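Long-range contact in acyl-CoA dehydrogenase (Bacillus subtilis, PDB 5LNX), which catalyses the FAD-dependent oxidation of saturated acyl-CoA thioesters to their 2,3-dehydroacyl-CoA products, passing the electrons to an acceptor: residues G115-A120 / A161-T166. Residues are numbered along the deposited sequence; the frame is centred on the assembly and turned at random.
Sequences GDHLGA and ADIYIT
A chi1 of -58° sets Asp162 CG beside its own backbone N, close to His117 and Leu118; His117 CG also lies beside its backbone N (chi1 -85°), and the ring lies across Asp162. CB of Asp162 sits over one face of that ring, 3.9 Å from its centroid, and carboxylate and imidazole planes stack 18° apart. Through its anti lone pair, Asp162 OD2 accepts a hydrogen bond from Leu118 N (2.9 Å); a short side chain with an acceptor oxygen suits this place, probably standing in for a backbone carbonyl. An alanine here would probably leave Leu118 N without this acceptor and the His117 ring without its stacked carboxylate, though CB would still cover the face. Leu118 O takes two donors, Asp162 N at 2.8 Å and Ile163 N at 3.2 Å. The parallel pairing continues with Ile165 N bonded to Ala120 O (3.0 Å) and a weak bond from Ala120 N to Ile163 O. Alanine's single methyl suits position 120, where CB packs against both Ala161 CB (3.6 Å) and Tyr164 CD2 (3.4 Å); Tyr164 OH bonds Gly159 N. The 115-118 turn thus leads from helix 102-114 to strand 119-120, within this chain the parallel edge strand of a mixed sheet in the beta domain of the acyl-CoA dehydrogenase fold, near bound FAD.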
loop_
_atom_site.group_PDB
_atom_site.type_symbol
_atom_site.label_atom_id
_atom_site.label_comp_id
_atom_site.label_asym_id
_atom_site.label_seq_id
_atom_site.Cartn_x
_atom_site.Cartn_y
_atom_site.Cartn_z
ATOM N N GLY D 115 -42.621 -7.101 -0.941
ATOM C CA GLY D 115 -41.991 -7.116 0.394
ATOM C C GLY D 115 -42.838 -7.748 1.484
ATOM O O GLY D 115 -42.436 -7.803 2.637
ATOM N N ASP D 116 -44.021 -8.246 1.120
ATOM C CA ASP D 116 -44.810 -9.121 2.023
ATOM C C ASP D 116 -44.023 -10.371 2.424
ATOM O O ASP D 116 -44.172 -10.870 3.535
ATOM C CB ASP D 116 -46.124 -9.561 1.367
ATOM C CG ASP D 116 -46.983 -10.423 2.300
ATOM O OD1 ASP D 116 -47.351 -9.946 3.403
ATOM O OD2 ASP D 116 -47.277 -11.579 1.933
ATOM N N HIS D 117 -43.180 -10.838 1.501
ATOM C CA HIS D 117 -42.219 -11.914 1.751
ATOM C C HIS D 117 -40.772 -11.500 1.545
ATOM O O HIS D 117 -40.455 -10.716 0.656
ATOM C CB HIS D 117 -42.482 -13.084 0.822
ATOM C CG HIS D 117 -43.520 -14.036 1.317
ATOM N ND1 HIS D 117 -43.771 -15.233 0.688
ATOM C CD2 HIS D 117 -44.345 -13.989 2.386
ATOM C CE1 HIS D 117 -44.732 -15.873 1.331
ATOM N NE2 HIS D 117 -45.091 -15.143 2.371
ATOM N N LEU D 118 -39.910 -12.062 2.380
ATOM C CA LEU D 118 -38.475 -11.775 2.385
ATOM C C LEU D 118 -37.641 -12.998 1.963
ATOM O O LEU D 118 -37.901 -14.140 2.383
ATOM C CB LEU D 118 -38.013 -11.339 3.779
ATOM C CG LEU D 118 -36.532 -10.924 3.876
ATOM C CD1 LEU D 118 -36.337 -9.525 3.321
ATOM C CD2 LEU D 118 -36.003 -11.026 5.306
ATOM N N GLY D 119 -36.568 -12.713 1.229
ATOM C CA GLY D 119 -35.798 -13.706 0.496
ATOM C C GLY D 119 -34.425 -13.959 1.098
ATOM O O GLY D 119 -33.795 -13.068 1.660
ATOM N N ALA D 120 -33.937 -15.180 0.901
ATOM C CA ALA D 120 -32.658 -15.600 1.436
ATOM C C ALA D 120 -32.010 -16.534 0.409
ATOM O O ALA D 120 -32.686 -16.988 -0.501
ATOM C CB ALA D 120 -32.860 -16.349 2.727
ATOM N N ALA D 161 -36.471 -14.465 6.924
ATOM C CA ALA D 161 -36.799 -14.843 5.569
ATOM C C ALA D 161 -37.921 -15.888 5.497
ATOM O O ALA D 161 -38.005 -16.794 6.334
ATOM C CB ALA D 161 -35.573 -15.336 4.837
ATOM N N ASP D 162 -38.761 -15.720 4.466
ATOM C CA ASP D 162 -39.905 -16.592 4.159
ATOM C C ASP D 162 -39.562 -17.629 3.080
ATOM O O ASP D 162 -40.065 -18.764 3.095
ATOM C CB ASP D 162 -41.098 -15.751 3.664
ATOM C CG ASP D 162 -41.539 -14.706 4.666
ATOM O OD1 ASP D 162 -42.244 -15.069 5.636
ATOM O OD2 ASP D 162 -41.169 -13.521 4.492
ATOM N N ILE D 163 -38.751 -17.196 2.121
ATOM C CA ILE D 163 -38.260 -18.038 1.037
ATOM C C ILE D 163 -36.740 -18.152 1.147
ATOM O O ILE D 163 -36.051 -17.136 1.286
ATOM C CB ILE D 163 -38.584 -17.413 -0.344
ATOM C CG1 ILE D 163 -40.092 -17.397 -0.611
ATOM C CG2 ILE D 163 -37.754 -18.054 -1.452
ATOM C CD1 ILE D 163 -40.751 -18.720 -0.927
ATOM N N TYR D 164 -36.228 -19.380 1.039
ATOM C CA TYR D 164 -34.773 -19.633 0.966
ATOM C C TYR D 164 -34.397 -20.394 -0.314
ATOM O O TYR D 164 -34.672 -21.585 -0.446
ATOM C CB TYR D 164 -34.260 -20.420 2.177
ATOM C CG TYR D 164 -34.469 -19.783 3.526
ATOM C CD1 TYR D 164 -35.734 -19.737 4.094
ATOM C CD2 TYR D 164 -33.399 -19.320 4.289
ATOM C CE1 TYR D 164 -35.949 -19.181 5.353
ATOM C CE2 TYR D 164 -33.605 -18.772 5.557
ATOM C CZ TYR D 164 -34.885 -18.711 6.079
ATOM O OH TYR D 164 -35.124 -18.153 7.311
ATOM N N ILE D 165 -33.723 -19.697 -1.232
ATOM C CA ILE D 165 -33.151 -20.327 -2.431
ATOM C C ILE D 165 -31.968 -21.184 -1.998
ATOM O O ILE D 165 -30.930 -20.672 -1.567
ATOM C CB ILE D 165 -32.682 -19.311 -3.491
ATOM C CG1 ILE D 165 -33.799 -18.346 -3.874
ATOM C CG2 ILE D 165 -32.151 -20.034 -4.709
ATOM C CD1 ILE D 165 -35.179 -18.957 -4.071
ATOM N N THR D 166 -32.177 -22.499 -2.055
ATOM C CA THR D 166 -31.321 -23.452 -1.354
ATOM C C THR D 166 -30.704 -24.408 -2.331
ATOM O O THR D 166 -31.393 -24.972 -3.190
ATOM C CB THR D 166 -32.086 -24.283 -0.288
ATOM O OG1 THR D 166 -32.877 -23.420 0.527
ATOM C CG2 THR D 166 -31.106 -25.036 0.629
#